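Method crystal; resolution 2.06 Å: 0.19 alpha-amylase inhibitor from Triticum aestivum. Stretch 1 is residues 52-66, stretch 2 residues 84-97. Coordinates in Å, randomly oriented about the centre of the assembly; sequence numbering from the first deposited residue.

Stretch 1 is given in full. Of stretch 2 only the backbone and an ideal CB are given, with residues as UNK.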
ATOM      1  N   CYS A  52      14.517  -2.147   9.247  1.00 20.67           N
ATOM      2  CA  CYS A  52      13.689  -2.081  10.444  1.00 18.63           C
ATOM      3  C   CYS A  52      12.426  -1.274  10.263  1.00 19.14           C
ATOM      4  O   CYS A  52      11.644  -1.136  11.199  1.00 21.60           O
ATOM      5  CB  CYS A  52      14.483  -1.501  11.606  1.00 20.63           C
ATOM      6  SG  CYS A  52      15.875  -2.560  12.082  1.00 25.24           S
ATOM      7  N   ARG A  53      12.226  -0.733   9.066  1.00 16.79           N
ATOM      8  CA  ARG A  53      11.050   0.086   8.784  1.00 18.60           C
ATOM      9  C   ARG A  53       9.735  -0.687   8.937  1.00 18.16           C
ATOM     10  O   ARG A  53       8.797  -0.178   9.524  1.00 22.76           O
ATOM     11  CB  ARG A  53      11.150   0.675   7.376  1.00 17.32           C
ATOM     12  CG  ARG A  53      11.196   2.186   7.319  1.00 14.95           C
ATOM     13  CD  ARG A  53      12.571   2.763   6.957  1.00 17.64           C
ATOM     14  NE  ARG A  53      12.762   3.005   5.541  1.00 16.17           N
ATOM     15  CZ  ARG A  53      13.771   3.705   5.013  1.00 13.41           C
ATOM     16  NH1 ARG A  53      14.501   4.551   5.717  1.00 13.30           N
ATOM     17  NH2 ARG A  53      13.978   3.637   3.718  1.00 14.51           N
ATOM     18  N   CYS A  54       9.692  -1.939   8.485  1.00 18.93           N
ATOM     19  CA  CYS A  54       8.511  -2.796   8.665  1.00 17.41           C
ATOM     20  C   CYS A  54       8.299  -3.219  10.100  1.00 17.04           C
ATOM     21  O   CYS A  54       7.167  -3.475  10.524  1.00 18.84           O
ATOM     22  CB  CYS A  54       8.632  -4.053   7.826  1.00 15.77           C
ATOM     23  SG  CYS A  54       8.517  -3.707   6.057  1.00 19.09           S
ATOM     24  N   GLY A  55       9.414  -3.405  10.800  1.00 19.16           N
ATOM     25  CA  GLY A  55       9.388  -3.653  12.226  1.00 18.92           C
ATOM     26  C   GLY A  55       8.843  -2.514  13.066  1.00 17.20           C
ATOM     27  O   GLY A  55       8.026  -2.756  13.964  1.00 17.85           O
ATOM     28  N   ALA A  56       9.263  -1.280  12.763  1.00 16.86           N
ATOM     29  CA  ALA A  56       8.656  -0.085  13.354  1.00 15.95           C
ATOM     30  C   ALA A  56       7.148   0.010  13.125  1.00 15.62           C
ATOM     31  O   ALA A  56       6.400   0.302  14.054  1.00 19.61           O
ATOM     32  CB  ALA A  56       9.321   1.140  12.839  1.00  6.98           C
ATOM     33  N   LEU A  57       6.703  -0.307  11.912  1.00 17.25           N
ATOM     34  CA  LEU A  57       5.279  -0.286  11.562  1.00 17.76           C
ATOM     35  C   LEU A  57       4.474  -1.383  12.270  1.00 18.22           C
ATOM     36  O   LEU A  57       3.373  -1.136  12.740  1.00 16.94           O
ATOM     37  CB  LEU A  57       5.103  -0.404  10.036  1.00 16.57           C
ATOM     38  CG  LEU A  57       5.292   0.897   9.256  1.00 13.75           C
ATOM     39  CD1 LEU A  57       5.494   0.607   7.797  1.00 16.14           C
ATOM     40  CD2 LEU A  57       4.110   1.810   9.461  1.00 13.10           C
ATOM     41  N   TYR A  58       5.020  -2.595  12.336  1.00 22.18           N
ATOM     42  CA  TYR A  58       4.398  -3.702  13.072  1.00 19.95           C
ATOM     43  C   TYR A  58       4.176  -3.338  14.551  1.00 21.68           C
ATOM     44  O   TYR A  58       3.074  -3.482  15.084  1.00 22.08           O
ATOM     45  CB  TYR A  58       5.288  -4.934  12.956  1.00 16.25           C
ATOM     46  CG  TYR A  58       4.594  -6.204  13.302  1.00 19.05           C
ATOM     47  CD1 TYR A  58       4.476  -6.610  14.622  1.00 20.94           C
ATOM     48  CD2 TYR A  58       4.051  -7.001  12.322  1.00 18.62           C
ATOM     49  CE1 TYR A  58       3.827  -7.788  14.962  1.00 23.44           C
ATOM     50  CE2 TYR A  58       3.393  -8.176  12.641  1.00 24.49           C
ATOM     51  CZ  TYR A  58       3.281  -8.573  13.968  1.00 25.71           C
ATOM     52  OH  TYR A  58       2.635  -9.751  14.308  1.00 24.88           O
ATOM     53  N   SER A  59       5.226  -2.812  15.177  1.00 22.23           N
ATOM     54  CA  SER A  59       5.204  -2.335  16.559  1.00 22.50           C
ATOM     55  C   SER A  59       4.138  -1.272  16.779  1.00 22.22           C
ATOM     56  O   SER A  59       3.433  -1.296  17.781  1.00 23.77           O
ATOM     57  CB  SER A  59       6.584  -1.767  16.939  1.00 21.38           C
ATOM     58  OG  SER A  59       6.596  -1.171  18.225  1.00 22.51           O
ATOM     59  N   MET A  60       4.079  -0.292  15.881  1.00 23.88           N
ATOM     60  CA  MET A  60       3.053   0.760  15.927  1.00 21.44           C
ATOM     61  C   MET A  60       1.615   0.215  15.890  1.00 20.46           C
ATOM     62  O   MET A  60       0.809   0.549  16.749  1.00 23.65           O
ATOM     63  CB  MET A  60       3.249   1.732  14.763  1.00 23.14           C
ATOM     64  CG  MET A  60       2.248   2.880  14.725  1.00 23.40           C
ATOM     65  SD  MET A  60       2.097   3.661  13.103  1.00 23.14           S
ATOM     66  CE  MET A  60       1.296   2.427  12.272  1.00 20.88           C
ATOM     67  N   LEU A  61       1.322  -0.636  14.899  1.00 18.63           N
ATOM     68  CA  LEU A  61       0.011  -1.260  14.713  1.00 21.72           C
ATOM     69  C   LEU A  61      -0.395  -2.111  15.908  1.00 25.12           C
ATOM     70  O   LEU A  61      -1.552  -2.111  16.308  1.00 26.60           O
ATOM     71  CB  LEU A  61       0.034  -2.138  13.465  1.00 18.73           C
ATOM     72  CG  LEU A  61      -1.300  -2.786  13.139  1.00 17.39           C
ATOM     73  CD1 LEU A  61      -2.311  -1.687  12.884  1.00 15.78           C
ATOM     74  CD2 LEU A  61      -1.147  -3.699  11.942  1.00 17.17           C
ATOM     75  N   ASP A  62       0.546  -2.909  16.398  1.00 26.34           N
ATOM     76  CA  ASP A  62       0.339  -3.727  17.576  1.00 30.02           C
ATOM     77  C   ASP A  62      -0.001  -2.873  18.815  1.00 29.36           C
ATOM     78  O   ASP A  62      -1.010  -3.097  19.475  1.00 30.32           O
ATOM     79  CB  ASP A  62       1.593  -4.585  17.814  1.00 33.43           C
ATOM     80  CG  ASP A  62       1.421  -5.589  18.950  1.00 37.20           C
ATOM     81  OD1 ASP A  62       0.726  -6.615  18.758  1.00 36.46           O
ATOM     82  OD2 ASP A  62       1.990  -5.351  20.038  1.00 35.75           O
ATOM     83  N   SER A  63       0.775  -1.823  19.062  1.00 26.79           N
ATOM     84  CA  SER A  63       0.447  -0.868  20.125  1.00 28.60           C
ATOM     85  C   SER A  63      -0.947  -0.245  19.991  1.00 28.95           C
ATOM     86  O   SER A  63      -1.650  -0.075  20.981  1.00 32.03           O
ATOM     87  CB  SER A  63       1.477   0.262  20.180  1.00 27.27           C
ATOM     88  OG  SER A  63       2.786  -0.258  20.230  1.00 37.77           O
ATOM     89  N   MET A  64      -1.314   0.175  18.784  1.00 28.24           N
ATOM     90  CA  MET A  64      -2.622   0.766  18.556  1.00 28.91           C
ATOM     91  C   MET A  64      -3.763  -0.187  18.883  1.00 31.08           C
ATOM     92  O   MET A  64      -4.718   0.184  19.554  1.00 28.21           O
ATOM     93  CB  MET A  64      -2.716   1.254  17.112  1.00 25.22           C
ATOM     94  CG  MET A  64      -1.771   2.401  16.879  1.00 20.61           C
ATOM     95  SD  MET A  64      -1.862   3.177  15.283  1.00 27.26           S
ATOM     96  CE  MET A  64      -3.319   4.099  15.439  1.00 22.08           C
ATOM     97  N   TYR A  65      -3.599  -1.446  18.506  1.00 34.97           N
ATOM     98  CA  TYR A  65      -4.590  -2.472  18.796  1.00 39.94           C
ATOM     99  C   TYR A  65      -4.620  -2.907  20.242  1.00 46.82           C
ATOM    100  O   TYR A  65      -5.669  -3.273  20.762  1.00 46.68           O
ATOM    101  CB  TYR A  65      -4.344  -3.683  17.922  1.00 35.98           C
ATOM    102  CG  TYR A  65      -5.096  -3.595  16.643  1.00 35.98           C
ATOM    103  CD1 TYR A  65      -6.446  -3.296  16.648  1.00 36.76           C
ATOM    104  CD2 TYR A  65      -4.471  -3.813  15.432  1.00 34.43           C
ATOM    105  CE1 TYR A  65      -7.167  -3.233  15.475  1.00 38.07           C
ATOM    106  CE2 TYR A  65      -5.178  -3.741  14.247  1.00 37.69           C
ATOM    107  CZ  TYR A  65      -6.531  -3.464  14.277  1.00 39.17           C
ATOM    108  OH  TYR A  65      -7.275  -3.515  13.126  1.00 39.31           O
ATOM    109  N   LYS A  66      -3.454  -2.897  20.874  1.00 56.61           N
ATOM    110  CA  LYS A  66      -3.312  -3.337  22.258  1.00 65.99           C
ATOM    111  C   LYS A  66      -3.673  -2.265  23.278  1.00 72.58           C
ATOM    112  O   LYS A  66      -3.904  -2.570  24.447  1.00 75.71           O
ATOM    113  CB  LYS A  66      -1.888  -3.822  22.509  1.00 64.84           C
ATOM    114  CG  LYS A  66      -1.783  -5.321  22.722  1.00 71.09           C
ATOM    115  CD  LYS A  66      -1.148  -6.030  21.534  1.00 74.76           C
ATOM    116  CE  LYS A  66      -1.992  -7.213  21.063  1.00 77.35           C
ATOM    117  NZ  LYS A  66      -3.292  -6.780  20.462  1.00 78.99           N
ATOM    118  N   UNK A  84     -12.258  -0.786   8.754  1.00 38.31           N
ATOM    119  CA  UNK A  84     -12.285  -2.238   8.709  1.00 37.59           C
ATOM    120  C   UNK A  84     -10.925  -2.847   9.016  1.00 39.96           C
ATOM    121  O   UNK A  84      -9.920  -2.474   8.417  1.00 40.76           O
ATOM    122  CB  UNK A  84     -12.767  -2.710   7.336  1.00 37.59           C
ATOM    123  N   UNK A  85     -10.944  -3.912   9.807  1.00 39.48           N
ATOM    124  CA  UNK A  85      -9.751  -4.677  10.170  1.00 40.52           C
ATOM    125  C   UNK A  85      -8.819  -4.948   8.984  1.00 37.60           C
ATOM    126  O   UNK A  85      -7.633  -4.653   9.021  1.00 33.28           O
ATOM    127  CB  UNK A  85     -10.170  -6.007  10.800  1.00 40.52           C
ATOM    128  N   UNK A  86      -9.399  -5.431   7.896  1.00 37.60           N
ATOM    129  CA  UNK A  86      -8.639  -5.810   6.705  1.00 40.11           C
ATOM    130  C   UNK A  86      -7.919  -4.615   6.053  1.00 35.40           C
ATOM    131  O   UNK A  86      -6.737  -4.707   5.716  1.00 32.30           O
ATOM    132  CB  UNK A  86      -9.575  -6.464   5.687  1.00 40.11           C
ATOM    133  N   UNK A  87      -8.630  -3.492   5.903  1.00 31.22           N
ATOM    134  CA  UNK A  87      -8.058  -2.318   5.255  1.00 28.78           C
ATOM    135  C   UNK A  87      -7.072  -1.606   6.177  1.00 25.55           C
ATOM    136  O   UNK A  87      -6.041  -1.130   5.716  1.00 24.51           O
ATOM    137  CB  UNK A  87      -9.167  -1.355   4.825  1.00 28.78           C
ATOM    138  N   UNK A  88      -7.303  -1.690   7.485  1.00 24.07           N
ATOM    139  CA  UNK A  88      -6.357  -1.157   8.462  1.00 22.48           C
ATOM    140  C   UNK A  88      -4.964  -1.779   8.309  1.00 21.08           C
ATOM    141  O   UNK A  88      -3.983  -1.060   8.155  1.00 23.53           O
ATOM    142  CB  UNK A  88      -6.881  -1.396   9.879  1.00 22.48           C
ATOM    143  N   UNK A  89      -4.864  -3.101   8.261  1.00 20.86           N
ATOM    144  CA  UNK A  89      -3.535  -3.704   8.227  1.00 23.35           C
ATOM    145  C   UNK A  89      -2.933  -3.666   6.838  1.00 23.65           C
ATOM    146  O   UNK A  89      -1.721  -3.573   6.704  1.00 23.44           O
ATOM    147  CB  UNK A  89      -3.595  -5.150   8.724  1.00 23.35           C
ATOM    148  N   UNK A  90      -3.786  -3.571   5.819  1.00 22.22           N
ATOM    149  CA  UNK A  90      -3.344  -3.306   4.458  1.00 18.92           C
ATOM    150  C   UNK A  90      -2.803  -1.894   4.306  1.00 20.19           C
ATOM    151  O   UNK A  90      -1.843  -1.676   3.574  1.00 20.41           O
ATOM    152  CB  UNK A  90      -4.495  -3.532   3.476  1.00 18.92           C
ATOM    153  N   UNK A  91      -3.428  -0.928   4.968  1.00 19.13           N
ATOM    154  CA  UNK A  91      -2.970   0.477   4.948  1.00 19.27           C
ATOM    155  C   UNK A  91      -1.630   0.676   5.700  1.00 17.66           C
ATOM    156  O   UNK A  91      -0.645   1.186   5.153  1.00 18.22           O
ATOM    157  CB  UNK A  91      -4.042   1.375   5.568  1.00 19.27           C
ATOM    158  N   UNK A  92      -1.544   0.093   6.885  1.00 16.18           N
ATOM    159  CA  UNK A  92      -0.308   0.120   7.633  1.00 17.40           C
ATOM    160  C   UNK A  92       0.871  -0.521   6.851  1.00 18.96           C
ATOM    161  O   UNK A  92       1.975   0.027   6.826  1.00 19.71           O
ATOM    162  CB  UNK A  92      -0.512  -0.599   8.968  1.00 17.40           C
ATOM    163  N   UNK A  93       0.599  -1.606   6.118  1.00 20.34           N
ATOM    164  CA  UNK A  93       1.610  -2.330   5.333  1.00 17.68           C
ATOM    165  C   UNK A  93       2.202  -1.511   4.176  1.00 19.91           C
ATOM    166  O   UNK A  93       3.247  -1.869   3.630  1.00 17.88           O
ATOM    167  CB  UNK A  93       0.993  -3.613   4.773  1.00 17.68           C
ATOM    168  N   UNK A  94       1.536  -0.434   3.768  1.00 19.47           N
ATOM    169  CA  UNK A  94       1.979   0.297   2.578  1.00 17.02           C
ATOM    170  C   UNK A  94       2.247   1.779   2.843  1.00 16.56           C
ATOM    171  O   UNK A  94       2.473   2.555   1.913  1.00 18.55           O
ATOM    172  CB  UNK A  94       0.929   0.163   1.473  1.00 17.02           C
ATOM    173  N   UNK A  95       2.353   2.145   4.114  1.00 14.24           N
ATOM    174  CA  UNK A  95       2.664   3.536   4.503  1.00 16.51           C
ATOM    175  C   UNK A  95       4.063   3.953   4.029  1.00 16.10           C
ATOM    176  O   UNK A  95       4.286   5.052   3.524  1.00 18.02           O
ATOM    177  CB  UNK A  95       2.564   3.696   6.021  1.00 16.51           C
ATOM    178  N   UNK A  96       4.900   2.937   3.959  1.00 17.44           N
ATOM    179  CA  UNK A  96       6.277   2.987   3.494  1.00 16.50           C
ATOM    180  C   UNK A  96       6.341   3.171   1.926  1.00 18.15           C
ATOM    181  O   UNK A  96       7.031   4.074   1.411  1.00 16.65           O
ATOM    182  CB  UNK A  96       7.001   1.709   3.921  1.00 16.50           C
ATOM    183  N   UNK A  97       5.374   2.579   1.228  1.00 17.39           N
ATOM    184  CA  UNK A  97       5.166   2.871  -0.190  1.00 16.55           C
ATOM    185  C   UNK A  97       4.651   4.303  -0.453  1.00 17.70           C
ATOM    186  O   UNK A  97       5.129   4.989  -1.358  1.00 16.11           O
ATOM    187  CB  UNK A  97       4.178   1.859  -0.773  1.00 16.55           C
TER

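From Arg53 onward stretch 1 is a helix, which continues beyond Lys66. Arg53, Leu57, Met60, Leu61 and Tyr65 point their CA-to-CB bonds toward stretch 2. The helix beginning at position 85 runs roughly antiparallel to it, at 149°, with axes 10.9 Å apart at closest approach.

Position 84 precedes the helix, and its CB points away. Many residues would suit, including a helix-capping Ser or Asp. It is Arg84, at the N-cap position; its guanidinium is hydrogen-bonded elsewhere in the structure.

At position 85 the ideal CB points sideways, 4.5 Å from Tyr65 OH. A long or polar side chain could lie along the phenol. It is Arg85: CG is 3.8 Å from Tyr65 OH, and CZ is 5.9 Å from the Tyr65 ring centroid, at most a weak cation-pi attraction.

Position 86 points away and 87 is out of reach; stretch 1 constrains neither. They are Glu86 and Val87.

Position 88 points toward stretch 1. Its ideal CB is 3.9 Å from Tyr65 OH. A small or medium apolar residue fits: Ala, Val or perhaps Ile. It is Val88. Its CG1 touches both neighbours, 3.6 Å from Tyr65 OH and 4.0 Å from Leu61 CD1.

Position 89 points sideways, with its ideal CB 4.3 Å from Leu61 CD2. An aliphatic stem would suit, with or without a polar end. It is Lys89. Its CB packs 4.2 Å from Leu61 CD2, while NZ makes a weak hydrogen bond to Arg85 O at 3.4 Å.

Positions 90 and 91 are out of reach; stretch 1 does not constrain the choice. They are Leu90 and Thr91; Thr91 OG1 donates to Val87 O at 2.6 Å.

Position 92 points toward Leu61, Met60 and Leu57. The backbones are close here, which favours Gly, Ala or Ser. It is Ala92. Its CB meets Leu61 CD2 at 4.3 Å, and its O lies 3.7 Å from Leu57 CD1.

Positions 93 and 94 point away, within a type I turn from 92 to 95. Small or polar residues are common in turns. They are Ala93 and Ser94.

Position 95 points toward stretch 1, near Leu57 CD2. Val, Ile, Leu or Met would suit this apolar surface. It is Ile95, whose CD1 is 4.1 Å from Leu57 CD2.

Position 96 also points toward it, near Leu57 and Arg53. Ala, Val, Ser or Thr is plausible. It is Thr96: CB lies 4.1 Å from Leu57 CD1, and OG1 is hydrogen-bonded elsewhere in the structure.

Position 97 is out of reach; stretch 1 does not constrain it. It is Ala97.

Stretch 2 (84-97) RREVVKLTAASITA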
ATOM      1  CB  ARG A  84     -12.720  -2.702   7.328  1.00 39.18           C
ATOM      2  CG  ARG A  84     -13.996  -2.083   6.841  1.00 42.34           C
ATOM      3  CD  ARG A  84     -14.433  -2.746   5.572  1.00 44.16           C
ATOM      4  NE  ARG A  84     -15.626  -2.098   5.065  1.00 48.35           N
ATOM      5  CZ  ARG A  84     -16.462  -2.669   4.216  1.00 43.10           C
ATOM      6  NH1 ARG A  84     -16.205  -3.897   3.777  1.00 37.83           N
ATOM      7  NH2 ARG A  84     -17.528  -1.991   3.795  1.00 41.03           N
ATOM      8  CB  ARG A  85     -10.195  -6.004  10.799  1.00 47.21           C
ATOM      9  CG  ARG A  85      -9.440  -6.421  12.057  1.00 58.18           C
ATOM     10  CD  ARG A  85      -8.305  -7.422  11.760  1.00 69.19           C
ATOM     11  NE  ARG A  85      -7.520  -7.735  12.963  1.00 73.65           N
ATOM     12  CZ  ARG A  85      -6.807  -8.843  13.143  1.00 74.51           C
ATOM     13  NH1 ARG A  85      -6.716  -9.757  12.179  1.00 76.28           N
ATOM     14  NH2 ARG A  85      -6.177  -9.032  14.297  1.00 72.91           N
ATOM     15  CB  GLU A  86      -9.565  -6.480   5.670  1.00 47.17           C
ATOM     16  CG  GLU A  86     -10.827  -7.179   6.241  1.00 64.23           C
ATOM     17  CD  GLU A  86     -12.035  -6.235   6.463  1.00 74.59           C
ATOM     18  OE1 GLU A  86     -12.571  -5.670   5.472  1.00 79.78           O
ATOM     19  OE2 GLU A  86     -12.493  -6.122   7.631  1.00 79.53           O
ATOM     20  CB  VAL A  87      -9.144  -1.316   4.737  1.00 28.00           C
ATOM     21  CG1 VAL A  87     -10.360  -2.058   4.202  1.00 27.82           C
ATOM     22  CG2 VAL A  87      -9.545  -0.378   5.819  1.00 35.71           C
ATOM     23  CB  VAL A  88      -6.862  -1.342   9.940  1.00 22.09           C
ATOM     24  CG1 VAL A  88      -5.730  -1.115  10.943  1.00 17.90           C
ATOM     25  CG2 VAL A  88      -7.974  -0.364  10.234  1.00 22.18           C
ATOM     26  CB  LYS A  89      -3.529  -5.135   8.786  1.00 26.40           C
ATOM     27  CG  LYS A  89      -4.406  -6.087   8.036  1.00 42.72           C
ATOM     28  CD  LYS A  89      -4.342  -7.483   8.635  1.00 47.01           C
ATOM     29  CE  LYS A  89      -5.394  -7.663   9.716  1.00 53.79           C
ATOM     30  NZ  LYS A  89      -5.327  -6.550  10.721  1.00 59.37           N
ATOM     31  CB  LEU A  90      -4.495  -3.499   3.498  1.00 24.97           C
ATOM     32  CG  LEU A  90      -4.220  -4.393   2.300  1.00 31.04           C
ATOM     33  CD1 LEU A  90      -3.694  -5.745   2.760  1.00 31.38           C
ATOM     34  CD2 LEU A  90      -5.516  -4.564   1.522  1.00 35.89           C
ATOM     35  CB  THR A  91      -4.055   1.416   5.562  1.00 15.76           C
ATOM     36  OG1 THR A  91      -5.287   1.230   4.864  1.00 17.22           O
ATOM     37  CG2 THR A  91      -3.649   2.878   5.484  1.00 14.03           C
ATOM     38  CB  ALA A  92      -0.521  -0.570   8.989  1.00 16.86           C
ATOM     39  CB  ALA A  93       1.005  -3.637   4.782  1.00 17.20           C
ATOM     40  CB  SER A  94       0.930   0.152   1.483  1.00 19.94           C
ATOM     41  OG  SER A  94      -0.326   0.576   1.972  1.00 17.47           O
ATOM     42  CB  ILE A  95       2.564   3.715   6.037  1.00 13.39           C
ATOM     43  CG1 ILE A  95       1.094   3.700   6.463  1.00 11.69           C
ATOM     44  CG2 ILE A  95       3.254   5.011   6.467  1.00 11.89           C
ATOM     45  CD1 ILE A  95       0.893   3.840   7.964  1.00 21.20           C
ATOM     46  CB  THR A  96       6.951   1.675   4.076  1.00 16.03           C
ATOM     47  OG1 THR A  96       8.335   1.880   4.327  1.00 21.41           O
ATOM     48  CG2 THR A  96       6.711   0.492   3.223  1.00  6.50           C
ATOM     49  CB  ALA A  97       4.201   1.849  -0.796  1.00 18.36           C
TER
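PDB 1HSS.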